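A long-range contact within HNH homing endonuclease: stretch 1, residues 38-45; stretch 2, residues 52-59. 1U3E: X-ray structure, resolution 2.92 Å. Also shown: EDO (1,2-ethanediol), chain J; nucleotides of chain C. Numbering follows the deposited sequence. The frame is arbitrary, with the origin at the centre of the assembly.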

# COMPACT_ATOMS: atom_id res chain seq x y z
N GLY D 38 6.71 -11.40 3.86
CA GLY D 38 6.96 -11.95 5.19
C GLY D 38 5.77 -12.46 6.03
O GLY D 38 5.94 -12.74 7.22
N TYR D 39 4.57 -12.60 5.47
CA TYR D 39 3.46 -13.14 6.25
C TYR D 39 3.26 -14.61 6.02
O TYR D 39 3.18 -15.04 4.86
CB TYR D 39 2.17 -12.42 5.90
CG TYR D 39 2.19 -10.99 6.28
CD1 TYR D 39 2.45 -10.00 5.34
CD2 TYR D 39 1.99 -10.60 7.61
CE1 TYR D 39 2.51 -8.65 5.71
CE2 TYR D 39 2.05 -9.27 7.99
CZ TYR D 39 2.31 -8.29 7.03
OH TYR D 39 2.39 -6.97 7.40
N HIS D 40 3.19 -15.40 7.08
CA HIS D 40 2.96 -16.85 6.92
C HIS D 40 1.61 -17.23 6.38
O HIS D 40 0.58 -16.94 6.99
CB HIS D 40 3.14 -17.55 8.26
CG HIS D 40 4.48 -17.26 8.93
ND1 HIS D 40 4.91 -17.95 10.04
CD2 HIS D 40 5.44 -16.36 8.64
CE1 HIS D 40 6.09 -17.48 10.41
NE2 HIS D 40 6.44 -16.52 9.57
N ARG D 41 1.61 -17.89 5.22
CA ARG D 41 0.37 -18.34 4.58
C ARG D 41 0.33 -19.86 4.41
O ARG D 41 1.34 -20.55 4.56
CB ARG D 41 0.22 -17.71 3.19
CG ARG D 41 0.24 -16.18 3.18
CD ARG D 41 1.54 -15.63 2.64
NE ARG D 41 1.48 -14.18 2.41
CZ ARG D 41 0.62 -13.61 1.58
NH1 ARG D 41 -0.24 -14.37 0.90
NH2 ARG D 41 0.61 -12.29 1.42
N ILE D 42 -0.85 -20.38 4.11
CA ILE D 42 -1.02 -21.81 3.89
C ILE D 42 -2.23 -21.96 2.99
O ILE D 42 -3.00 -21.02 2.84
CB ILE D 42 -1.23 -22.61 5.21
CG1 ILE D 42 -2.35 -22.00 6.04
CG2 ILE D 42 0.05 -22.62 6.02
CD1 ILE D 42 -3.73 -22.32 5.57
N GLY D 43 -2.39 -23.13 2.39
CA GLY D 43 -3.54 -23.33 1.53
C GLY D 43 -4.48 -24.38 2.10
O GLY D 43 -4.06 -25.49 2.44
N LEU D 44 -5.75 -24.03 2.22
CA LEU D 44 -6.73 -24.97 2.75
C LEU D 44 -7.63 -25.41 1.60
O LEU D 44 -8.16 -24.57 0.87
CB LEU D 44 -7.55 -24.31 3.85
CG LEU D 44 -6.76 -23.68 4.99
CD1 LEU D 44 -7.71 -23.07 6.01
CD2 LEU D 44 -5.89 -24.74 5.64
N PHE D 45 -7.78 -26.72 1.44
CA PHE D 45 -8.62 -27.26 0.38
C PHE D 45 -10.01 -27.67 0.81
O PHE D 45 -10.20 -28.32 1.84
CB PHE D 45 -7.93 -28.45 -0.28
CG PHE D 45 -6.95 -28.05 -1.34
CD1 PHE D 45 -5.74 -27.46 -1.01
CD2 PHE D 45 -7.25 -28.25 -2.68
CE1 PHE D 45 -4.84 -27.07 -2.00
CE2 PHE D 45 -6.36 -27.87 -3.68
CZ PHE D 45 -5.15 -27.28 -3.34
N THR D 52 -6.02 -19.82 -0.48
CA THR D 52 -4.87 -19.39 0.32
C THR D 52 -5.28 -18.55 1.52
O THR D 52 -6.03 -17.58 1.39
CB THR D 52 -3.85 -18.57 -0.49
OG1 THR D 52 -3.71 -19.13 -1.80
CG2 THR D 52 -2.50 -18.61 0.18
N PHE D 53 -4.78 -18.92 2.70
CA PHE D 53 -5.09 -18.19 3.92
C PHE D 53 -3.84 -17.70 4.68
O PHE D 53 -2.75 -18.23 4.49
CB PHE D 53 -5.96 -19.06 4.84
CG PHE D 53 -7.35 -19.31 4.32
CD1 PHE D 53 -7.63 -20.43 3.53
CD2 PHE D 53 -8.40 -18.43 4.61
CE1 PHE D 53 -8.93 -20.66 3.05
CE2 PHE D 53 -9.68 -18.64 4.14
CZ PHE D 53 -9.95 -19.76 3.36
N GLN D 54 -4.03 -16.66 5.51
CA GLN D 54 -2.94 -16.10 6.32
C GLN D 54 -2.98 -16.65 7.74
O GLN D 54 -3.91 -16.37 8.51
CB GLN D 54 -3.05 -14.58 6.41
CG GLN D 54 -2.69 -13.84 5.16
CD GLN D 54 -2.48 -12.37 5.43
OE1 GLN D 54 -1.37 -11.93 5.70
NE2 GLN D 54 -3.56 -11.60 5.38
N VAL D 55 -1.96 -17.42 8.10
CA VAL D 55 -1.87 -18.03 9.41
C VAL D 55 -2.24 -17.08 10.54
O VAL D 55 -2.98 -17.45 11.44
CB VAL D 55 -0.46 -18.58 9.67
CG1 VAL D 55 -0.32 -19.06 11.11
CG2 VAL D 55 -0.20 -19.70 8.71
N HIS D 56 -1.76 -15.84 10.51
CA HIS D 56 -2.11 -14.97 11.60
C HIS D 56 -3.58 -14.55 11.63
O HIS D 56 -4.08 -14.17 12.69
CB HIS D 56 -1.21 -13.74 11.66
CG HIS D 56 -1.37 -12.79 10.52
ND1 HIS D 56 -0.76 -12.99 9.30
CD2 HIS D 56 -2.04 -11.62 10.42
CE1 HIS D 56 -1.05 -11.98 8.50
NE2 HIS D 56 -1.82 -11.14 9.15
N ARG D 57 -4.28 -14.61 10.50
CA ARG D 57 -5.69 -14.25 10.53
C ARG D 57 -6.44 -15.44 11.12
O ARG D 57 -7.35 -15.27 11.94
CB ARG D 57 -6.23 -13.98 9.13
CG ARG D 57 -5.83 -12.68 8.53
CD ARG D 57 -6.94 -12.18 7.64
NE ARG D 57 -7.50 -10.94 8.15
CZ ARG D 57 -8.80 -10.66 8.18
NH1 ARG D 57 -9.68 -11.54 7.72
NH2 ARG D 57 -9.21 -9.51 8.68
N LEU D 58 -6.05 -16.64 10.70
CA LEU D 58 -6.70 -17.84 11.20
C LEU D 58 -6.59 -17.92 12.72
O LEU D 58 -7.55 -18.30 13.40
CB LEU D 58 -6.09 -19.09 10.55
CG LEU D 58 -6.26 -19.24 9.04
CD1 LEU D 58 -5.51 -20.45 8.57
CD2 LEU D 58 -7.71 -19.37 8.66
N VAL D 59 -5.43 -17.57 13.25
CA VAL D 59 -5.25 -17.62 14.70
C VAL D 59 -6.17 -16.59 15.32
O VAL D 59 -7.03 -16.90 16.14
CB VAL D 59 -3.79 -17.34 15.10
CG1 VAL D 59 -3.63 -17.40 16.60
CG2 VAL D 59 -2.86 -18.37 14.45
C1 EDO J . -4.10 -22.87 -3.43
O1 EDO J . -3.08 -22.02 -2.85
C2 EDO J . -4.10 -22.66 -4.96
O2 EDO J . -4.39 -21.25 -5.21
P DT C 2 -4.50 -8.47 7.78
OP1 DT C 2 -5.65 -8.64 8.71
OP2 DT C 2 -3.32 -9.34 8.02
O5' DT C 2 -4.98 -8.53 6.25
C5' DT C 2 -6.16 -7.78 5.87
C4' DT C 2 -6.53 -8.06 4.44
O4' DT C 2 -5.59 -7.37 3.60
C3' DT C 2 -6.49 -9.53 4.01
O3' DT C 2 -7.72 -10.19 4.07
C2' DT C 2 -6.12 -9.42 2.56
C1' DT C 2 -5.41 -8.12 2.43
N1 DT C 2 -4.01 -8.31 2.16
C2 DT C 2 -3.70 -8.32 0.83
O2 DT C 2 -4.52 -8.22 -0.07
N3 DT C 2 -2.38 -8.47 0.61
C4 DT C 2 -1.38 -8.62 1.52
O4 DT C 2 -0.21 -8.77 1.13
C5 DT C 2 -1.78 -8.58 2.89
C7 DT C 2 -0.75 -8.71 3.96
C6 DT C 2 -3.08 -8.43 3.15
P DT C 3 -7.76 -11.76 3.82
OP1 DT C 3 -8.97 -12.28 4.48
OP2 DT C 3 -6.46 -12.34 4.20
O5' DT C 3 -7.93 -11.94 2.22
C5' DT C 3 -9.05 -11.34 1.56
C4' DT C 3 -8.86 -11.43 0.06
O4' DT C 3 -7.64 -10.73 -0.33
C3' DT C 3 -8.71 -12.85 -0.47
O3' DT C 3 -9.91 -13.21 -1.15
C2' DT C 3 -7.65 -12.79 -1.55
C1' DT C 3 -7.00 -11.43 -1.37
N1 DT C 3 -5.56 -11.53 -1.11
C2 DT C 3 -4.73 -11.44 -2.20
O2 DT C 3 -5.15 -11.29 -3.34
N3 DT C 3 -3.39 -11.55 -1.91
C4 DT C 3 -2.82 -11.73 -0.66
O4 DT C 3 -1.59 -11.80 -0.56
C5 DT C 3 -3.76 -11.81 0.44
C7 DT C 3 -3.24 -12.03 1.83
C6 DT C 3 -5.07 -11.71 0.16
OP3 DG C 1 0.62 -5.30 12.10
P DG C 1 0.59 -6.33 11.00
OP1 DG C 1 1.95 -6.57 10.40
OP2 DG C 1 -0.17 -7.56 11.39
O5' DG C 1 -0.28 -5.63 9.82
C5' DG C 1 -0.78 -6.41 8.73
C4' DG C 1 -1.92 -5.70 8.05
O4' DG C 1 -1.37 -4.77 7.11
C3' DG C 1 -2.80 -6.61 7.22
O3' DG C 1 -3.97 -6.98 7.93
C2' DG C 1 -3.27 -5.70 6.10
C1' DG C 1 -2.14 -4.72 5.93
N9 DG C 1 -1.26 -5.10 4.83
C8 DG C 1 0.07 -5.45 4.93
N7 DG C 1 0.61 -5.70 3.77
C5 DG C 1 -0.42 -5.52 2.86
C6 DG C 1 -0.43 -5.65 1.47
O6 DG C 1 0.50 -5.97 0.73
N1 DG C 1 -1.68 -5.38 0.94
C2 DG C 1 -2.79 -5.02 1.67
N2 DG C 1 -3.91 -4.79 0.97
N3 DG C 1 -2.79 -4.89 2.98
C4 DG C 1 -1.58 -5.16 3.51

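Strand 41-45 runs antiparallel to strand 52-54, and the chain then turns into helix 55-59. I42 and F53 form the hydrogen-bonded pair of the ladder, with I42 N donating to F53 O (2.9 Å) and F53 N to I42 O (2.8 Å). The ladder is carried onto the first turn of the helix by V55 N, which donates to H40 O at 2.8 Å.

The apolar packing lies on the sheet face that bears I42 and F53. Here the I42 side chain fills the hollow between strand and helix: its CD1 lies 4.0 Å from both F53 CB and L58 CD1, and its CG2 lies 4.0 Å from V55 CG2. L44 closes the hollow further along, its CD1 touching F53 CD1 at 3.6 Å and reaching L58 CD1 at 4.3 Å.

The opposite face bears R41, T52 and Q54. At G43 the backbones come close, CA to T52 CA 4.3 Å, and R41 CG rests 4.2 Å from Q54 CG. Both long side chains continue to the DNA: R41 NH2 donates to O4 of DT3 (3.0 Å) and Q54 NE2 to its OP2 (3.2 Å). Beyond them the Y39 and H56 rings meet obliquely, centroids 5.3 Å apart, and H56 NE2 donates to OP2 of DT2 at 2.6 Å.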